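Local coordinates for attachment invasion locus protein (Yersinia pestis, PDB 3QRA) that forms an outer membrane beta-barrel linked to attachment and promotes invasion of eukaryotic cells by an unknown mechanism, at residues N31-Y36 with Y89-A94; F69-V74 with E137-D142. One frame throughout, in Å; residues are numbered along the deposited sequence.

Contact 1 (N31-Y36 with Y89-A94); sequences NLKYRY and YGLLGA. With C8E ((hydroxyethyloxy)tri(ethyloxy)octane), chain E.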
loop_
_atom_site.group_PDB
_atom_site.type_symbol
_atom_site.label_atom_id
_atom_site.label_comp_id
_atom_site.label_asym_id
_atom_site.label_seq_id
_atom_site.Cartn_x
_atom_site.Cartn_y
_atom_site.Cartn_z
ATOM N N ASN A 31 1.751 -3.131 -5.287
ATOM C CA ASN A 31 0.537 -2.343 -5.169
ATOM C C ASN A 31 -0.137 -2.267 -6.533
ATOM O O ASN A 31 0.504 -1.914 -7.517
ATOM C CB ASN A 31 0.921 -0.946 -4.671
ATOM C CG ASN A 31 -0.226 0.036 -4.691
ATOM O OD1 ASN A 31 -0.043 1.187 -5.094
ATOM N ND2 ASN A 31 -1.410 -0.398 -4.243
ATOM N N LEU A 32 -1.413 -2.640 -6.600
ATOM C CA LEU A 32 -2.214 -2.428 -7.806
ATOM C C LEU A 32 -3.197 -1.299 -7.509
ATOM O O LEU A 32 -3.849 -1.309 -6.460
ATOM C CB LEU A 32 -2.993 -3.690 -8.159
ATOM C CG LEU A 32 -2.134 -4.902 -8.537
ATOM C CD1 LEU A 32 -2.934 -6.201 -8.446
ATOM C CD2 LEU A 32 -1.558 -4.722 -9.939
ATOM N N LYS A 33 -3.290 -0.320 -8.407
ATOM C CA LYS A 33 -4.313 0.721 -8.251
ATOM C C LYS A 33 -5.146 0.822 -9.512
ATOM O O LYS A 33 -4.625 0.655 -10.622
ATOM C CB LYS A 33 -3.702 2.085 -7.896
ATOM C CG LYS A 33 -3.079 2.146 -6.496
ATOM C CD LYS A 33 -3.251 3.574 -5.910
ATOM C CE LYS A 33 -2.587 3.703 -4.535
ATOM N NZ LYS A 33 -1.095 3.740 -4.636
ATOM N N TYR A 34 -6.439 1.084 -9.329
ATOM C CA TYR A 34 -7.363 1.239 -10.445
ATOM C C TYR A 34 -8.173 2.506 -10.217
ATOM O O TYR A 34 -8.774 2.674 -9.162
ATOM C CB TYR A 34 -8.305 0.043 -10.566
ATOM C CG TYR A 34 -9.437 0.313 -11.545
ATOM C CD1 TYR A 34 -9.233 0.238 -12.910
ATOM C CD2 TYR A 34 -10.691 0.696 -11.091
ATOM C CE1 TYR A 34 -10.266 0.505 -13.807
ATOM C CE2 TYR A 34 -11.725 0.964 -11.975
ATOM C CZ TYR A 34 -11.508 0.870 -13.325
ATOM O OH TYR A 34 -12.547 1.150 -14.189
ATOM N N ARG A 35 -8.167 3.392 -11.203
ATOM C CA ARG A 35 -8.838 4.684 -11.099
ATOM C C ARG A 35 -9.881 4.798 -12.182
ATOM O O ARG A 35 -9.676 4.331 -13.305
ATOM C CB ARG A 35 -7.826 5.822 -11.267
ATOM C CG ARG A 35 -8.451 7.222 -11.283
ATOM C CD ARG A 35 -7.376 8.257 -11.578
ATOM N NE ARG A 35 -7.899 9.619 -11.715
ATOM C CZ ARG A 35 -7.124 10.665 -11.966
ATOM N NH1 ARG A 35 -5.820 10.472 -12.110
ATOM N NH2 ARG A 35 -7.639 11.897 -12.067
ATOM N N TYR A 36 -11.012 5.406 -11.849
ATOM C CA TYR A 36 -12.026 5.686 -12.848
ATOM C C TYR A 36 -12.499 7.115 -12.649
ATOM O O TYR A 36 -12.842 7.514 -11.542
ATOM C CB TYR A 36 -13.205 4.720 -12.746
ATOM C CG TYR A 36 -14.210 4.913 -13.871
ATOM C CD1 TYR A 36 -14.056 4.242 -15.084
ATOM C CD2 TYR A 36 -15.288 5.777 -13.736
ATOM C CE1 TYR A 36 -14.944 4.408 -16.112
ATOM C CE2 TYR A 36 -16.203 5.953 -14.790
ATOM C CZ TYR A 36 -16.014 5.258 -15.970
ATOM O OH TYR A 36 -16.885 5.389 -17.032
ATOM N N TYR A 89 -5.305 12.290 -4.374
ATOM C CA TYR A 89 -6.349 11.439 -3.825
ATOM C C TYR A 89 -6.164 11.098 -2.339
ATOM O O TYR A 89 -5.052 11.157 -1.794
ATOM C CB TYR A 89 -6.516 10.174 -4.670
ATOM C CG TYR A 89 -5.275 9.298 -4.823
ATOM C CD1 TYR A 89 -4.882 8.421 -3.807
ATOM C CD2 TYR A 89 -4.529 9.314 -6.001
ATOM C CE1 TYR A 89 -3.764 7.604 -3.947
ATOM C CE2 TYR A 89 -3.399 8.484 -6.158
ATOM C CZ TYR A 89 -3.033 7.633 -5.135
ATOM O OH TYR A 89 -1.936 6.796 -5.298
ATOM N N GLY A 90 -7.279 10.763 -1.694
ATOM C CA GLY A 90 -7.271 10.302 -0.313
ATOM C C GLY A 90 -8.009 8.977 -0.231
ATOM O O GLY A 90 -9.052 8.801 -0.868
ATOM N N LEU A 91 -7.466 8.042 0.549
ATOM C CA LEU A 91 -7.960 6.668 0.594
ATOM C C LEU A 91 -8.259 6.218 2.021
ATOM O O LEU A 91 -7.610 6.648 2.973
ATOM C CB LEU A 91 -6.920 5.713 -0.001
ATOM C CG LEU A 91 -6.436 6.066 -1.409
ATOM C CD1 LEU A 91 -5.379 5.085 -1.877
ATOM C CD2 LEU A 91 -7.606 6.080 -2.384
ATOM N N LEU A 92 -9.252 5.348 2.140
ATOM C CA LEU A 92 -9.636 4.757 3.406
ATOM C C LEU A 92 -9.993 3.309 3.146
ATOM O O LEU A 92 -10.541 2.959 2.088
ATOM C CB LEU A 92 -10.855 5.480 3.988
ATOM C CG LEU A 92 -11.347 4.964 5.340
ATOM C CD1 LEU A 92 -10.312 5.237 6.407
ATOM C CD2 LEU A 92 -12.681 5.632 5.708
ATOM N N GLY A 93 -9.695 2.450 4.114
ATOM C CA GLY A 93 -10.047 1.052 3.959
ATOM C C GLY A 93 -9.548 0.224 5.123
ATOM O O GLY A 93 -9.599 0.668 6.267
ATOM N N ALA A 94 -9.071 -0.975 4.816
ATOM C CA ALA A 94 -8.645 -1.904 5.850
ATOM C C ALA A 94 -7.232 -2.401 5.586
ATOM O O ALA A 94 -6.852 -2.662 4.437
ATOM C CB ALA A 94 -9.608 -3.092 5.933
HETATM C C1 C8E E . -7.020 -2.554 -8.195
HETATM C C2 C8E E . -7.382 -2.580 -6.716
HETATM C C3 C8E E . -8.823 -2.135 -6.514
HETATM C C4 C8E E . -9.440 -2.797 -5.290
HETATM C C5 C8E E . -10.175 -1.770 -4.437
HETATM C C6 C8E E . -11.632 -2.168 -4.241
HETATM C C7 C8E E . -12.289 -1.316 -3.162
HETATM C C8 C8E E . -13.802 -1.496 -3.163
#

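Contact 2 (F69-V74 with E137-D142); sequences FKYYSV and EYSKLD. With C8E ((hydroxyethyloxy)tri(ethyloxy)octane), chain F; C8E ((hydroxyethyloxy)tri(ethyloxy)octane), chain D.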
loop_
_atom_site.group_PDB
_atom_site.type_symbol
_atom_site.label_atom_id
_atom_site.label_comp_id
_atom_site.label_asym_id
_atom_site.label_seq_id
_atom_site.Cartn_x
_atom_site.Cartn_y
_atom_site.Cartn_z
ATOM N N PHE A 69 6.449 -11.962 8.413
ATOM C CA PHE A 69 5.518 -10.844 8.486
ATOM C C PHE A 69 4.815 -10.682 7.159
ATOM O O PHE A 69 5.433 -10.822 6.097
ATOM C CB PHE A 69 6.246 -9.542 8.835
ATOM C CG PHE A 69 5.369 -8.318 8.755
ATOM C CD1 PHE A 69 4.572 -7.944 9.833
ATOM C CD2 PHE A 69 5.331 -7.543 7.598
ATOM C CE1 PHE A 69 3.749 -6.821 9.755
ATOM C CE2 PHE A 69 4.521 -6.416 7.521
ATOM C CZ PHE A 69 3.734 -6.057 8.602
ATOM N N LYS A 70 3.520 -10.384 7.224
ATOM C CA LYS A 70 2.753 -10.088 6.022
ATOM C C LYS A 70 1.754 -8.992 6.329
ATOM O O LYS A 70 1.154 -8.974 7.400
ATOM C CB LYS A 70 2.011 -11.335 5.545
ATOM N N TYR A 71 1.600 -8.083 5.395
ATOM C CA TYR A 71 0.636 -7.001 5.472
ATOM C C TYR A 71 -0.088 -6.885 4.144
ATOM O O TYR A 71 0.486 -6.899 3.128
ATOM C CB TYR A 71 1.344 -5.692 5.753
ATOM C CG TYR A 71 0.481 -4.438 5.686
ATOM C CD1 TYR A 71 -0.330 -4.085 6.721
ATOM C CD2 TYR A 71 0.502 -3.616 4.581
ATOM C CE1 TYR A 71 -1.092 -2.940 6.665
ATOM C CE2 TYR A 71 -0.255 -2.465 4.539
ATOM C CZ TYR A 71 -1.049 -2.140 5.587
ATOM O OH TYR A 71 -1.799 -1.024 5.549
ATOM N N TYR A 72 -1.383 -6.750 4.196
ATOM C CA TYR A 72 -2.062 -6.285 3.062
ATOM C C TYR A 72 -3.233 -5.377 3.328
ATOM O O TYR A 72 -3.698 -5.279 4.422
ATOM C CB TYR A 72 -2.476 -7.375 2.169
ATOM C CG TYR A 72 -3.373 -8.355 2.734
ATOM C CD1 TYR A 72 -2.878 -9.481 3.358
ATOM C CD2 TYR A 72 -4.734 -8.221 2.568
ATOM C CE1 TYR A 72 -3.738 -10.413 3.863
ATOM C CE2 TYR A 72 -5.623 -9.150 3.047
ATOM C CZ TYR A 72 -5.142 -10.262 3.703
ATOM O OH TYR A 72 -6.055 -11.193 4.185
ATOM N N SER A 73 -3.630 -4.699 2.276
ATOM C CA SER A 73 -4.636 -3.676 2.494
ATOM C C SER A 73 -5.488 -3.497 1.255
ATOM O O SER A 73 -5.034 -3.726 0.126
ATOM C CB SER A 73 -3.983 -2.349 2.886
ATOM O OG SER A 73 -3.256 -1.775 1.810
ATOM N N VAL A 74 -6.733 -3.096 1.488
ATOM C CA VAL A 74 -7.634 -2.728 0.407
ATOM C C VAL A 74 -8.195 -1.378 0.817
ATOM O O VAL A 74 -8.775 -1.237 1.905
ATOM C CB VAL A 74 -8.768 -3.747 0.206
ATOM C CG1 VAL A 74 -9.779 -3.234 -0.836
ATOM C CG2 VAL A 74 -8.203 -5.077 -0.258
ATOM N N GLU A 137 0.536 5.103 2.899
ATOM C CA GLU A 137 -0.546 4.488 3.636
ATOM C C GLU A 137 -0.101 4.234 5.066
ATOM O O GLU A 137 1.045 3.920 5.299
ATOM C CB GLU A 137 -0.883 3.163 2.973
ATOM C CG GLU A 137 -1.967 2.359 3.642
ATOM C CD GLU A 137 -2.338 1.188 2.764
ATOM O OE1 GLU A 137 -2.943 1.441 1.698
ATOM O OE2 GLU A 137 -1.982 0.039 3.109
ATOM N N TYR A 138 -1.024 4.348 6.011
ATOM C CA TYR A 138 -0.744 4.121 7.426
ATOM C C TYR A 138 -1.821 3.223 8.020
ATOM O O TYR A 138 -3.009 3.379 7.723
ATOM C CB TYR A 138 -0.726 5.452 8.175
ATOM C CG TYR A 138 -0.583 5.313 9.670
ATOM C CD1 TYR A 138 0.660 5.063 10.252
ATOM C CD2 TYR A 138 -1.690 5.448 10.509
ATOM C CE1 TYR A 138 0.792 4.947 11.645
ATOM C CE2 TYR A 138 -1.566 5.335 11.893
ATOM C CZ TYR A 138 -0.332 5.080 12.449
ATOM O OH TYR A 138 -0.221 4.980 13.819
ATOM N N SER A 139 -1.410 2.257 8.830
ATOM C CA SER A 139 -2.380 1.459 9.571
ATOM C C SER A 139 -1.807 1.139 10.939
ATOM O O SER A 139 -0.643 0.754 11.051
ATOM C CB SER A 139 -2.727 0.173 8.811
ATOM O OG SER A 139 -3.698 -0.604 9.498
ATOM N N LYS A 140 -2.612 1.318 11.983
ATOM C CA LYS A 140 -2.196 0.923 13.319
ATOM C C LYS A 140 -2.937 -0.336 13.749
ATOM O O LYS A 140 -4.166 -0.353 13.841
ATOM C CB LYS A 140 -2.395 2.047 14.351
ATOM C CG LYS A 140 -1.741 1.717 15.696
ATOM C CD LYS A 140 -1.617 2.934 16.602
ATOM C CE LYS A 140 -0.853 2.579 17.874
ATOM N NZ LYS A 140 -0.623 3.774 18.721
ATOM N N LEU A 141 -2.171 -1.394 13.987
ATOM C CA LEU A 141 -2.697 -2.700 14.345
ATOM C C LEU A 141 -2.367 -2.959 15.805
ATOM O O LEU A 141 -1.301 -3.493 16.129
ATOM C CB LEU A 141 -2.075 -3.780 13.450
ATOM C CG LEU A 141 -2.149 -3.541 11.935
ATOM C CD1 LEU A 141 -1.311 -4.581 11.190
ATOM C CD2 LEU A 141 -3.597 -3.549 11.439
ATOM N N ASP A 142 -3.288 -2.567 16.680
ATOM C CA ASP A 142 -3.026 -2.518 18.113
ATOM C C ASP A 142 -1.776 -1.683 18.376
ATOM O O ASP A 142 -1.770 -0.488 18.110
ATOM C CB ASP A 142 -2.906 -3.920 18.712
ATOM C CG ASP A 142 -4.227 -4.673 18.699
ATOM O OD1 ASP A 142 -5.291 -4.023 18.783
ATOM O OD2 ASP A 142 -4.199 -5.917 18.604
HETATM C C1 C8E F . -3.605 -10.088 -6.401
HETATM C C2 C8E F . -2.895 -10.616 -5.160
HETATM C C3 C8E F . -3.898 -11.107 -4.123
HETATM C C4 C8E F . -3.274 -12.136 -3.186
HETATM C C5 C8E F . -3.404 -11.693 -1.734
HETATM C C6 C8E F . -4.064 -12.779 -0.892
HETATM C C7 C8E F . -3.776 -12.590 0.593
HETATM C C8 C8E F . -4.564 -13.596 1.424
HETATM O O9 C8E F . -3.864 -13.883 2.614
HETATM C C1 C8E D . 1.341 -7.770 12.949
HETATM C C2 C8E D . 0.170 -8.430 13.671
HETATM C C3 C8E D . -0.536 -7.434 14.582
HETATM C C4 C8E D . -0.189 -7.648 16.051
HETATM C C5 C8E D . -1.216 -6.951 16.939
HETATM C C6 C8E D . -1.557 -7.787 18.167
HETATM C C7 C8E D . -2.792 -8.653 17.943
HETATM C C8 C8E D . -2.845 -9.783 18.966
HETATM O O HOH W 1 0.606 0.814 5.809
#

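Contact 1 (N31-Y36 with Y89-A94)
Lys33 reaches across the inside of a closed barrel to meet Tyr89 and Leu91, on a strand that is not its neighbour in the sheet: the nearest alpha carbons, those of Lys33 and Leu91, are 11.3 Å apart, so side chains alone make the contact. At the start of 31-36, Asn31 supplies a polar partner from its own strand, its OD1 accepting from Lys33 NZ at 2.8 Å with the donor tilted 19° from the carbonyl plane. Its ND2 is held by Phe48 O and Ser47 OG on strand 42-53. Lys33 itself bends at chi2 and again at chi4 (73°), which turns the ammonium back toward Asn31 while the end of the chain passes obliquely by the phenol of Tyr89. A weak hydrogen bond of 3.2 Å joins Lys33 NZ to Tyr89 OH, and Lys33 CE lies 3.3 Å from the same Tyr89 OH. Tyr89 OH has its stronger partner in Asp133 of strand 130-141, which also forms a salt bridge with Lys33 NZ. On the apolar side, Lys33 CE packs at 4.1 Å against Leu91 CD1. Farther on, Tyr34 faces outward, its CB 3.7 Å from C1 of a detergent molecule. A buried ammonium thus sits among a carboxylate, an amide oxygen and hydroxyls, surroundings that would probably keep it protonated and compensate its charge within the barrel.

Contact 2 (F69-V74 with E137-D142)
Glu137 receives two hydroxyls on a single carboxylate oxygen, OE2, one from Tyr71 and one from Ser73. Its CG stands anti to the backbone N (chi1 178°) and the chain runs on extended, carrying the carboxylate across to strand 66-81. Ser73 OG donates to Glu137 OE2 at 2.6 Å on the syn side, whereas Tyr71 OH donates to Glu137 OE2 at 2.7 Å on the anti side, 25° out of the carboxylate plane. Seen from Tyr71, the oxygen lies at the ring edge and in the ring plane, with ring and carboxylate planes 59° apart. A water adds weak bonds to Tyr71 OH and to Glu137 O. These polar groups point into the interior of an antiparallel eight-stranded outer membrane barrel, where they bridge two strands that are not adjacent in the sheet. Next inward-facing along 137-142 is Ser139, whose CB sits 3.6 Å from Tyr71 OH, near the plane of that ring, while its own OG bonds to Leu116 O of strand 108-124. At the end of the strand the inward-pointing Leu141 and the exposed Asp142 border the octyl tail of the chain D detergent, with Leu141 O 3.6 Å from its C5; C1 of the same tail comes to the edge of the Phe69 ring.

How the contacts relate
The centres of contact 1 and contact 2 lie 14 Å apart in one eight-stranded antiparallel barrel. Each spans its interior between strands that are not sheet neighbours: 28-37 with 86-102 in contact 1, and 66-81 with 130-141 in contact 2. Along the chain the order is 31-36, 69-74, 89-94, 137-142, so the two pairings interlock. They meet where strands 66-81 and 86-102 run side by side: Ala94 N lies 2.9 Å from Val74 O, a probable backbone hydrogen bond. Asp133, partner of contact 1, shares strand 130-141 with Glu137 of contact 2. Polar links inside the barrel thus supplement the backbone bonding that closes its wall.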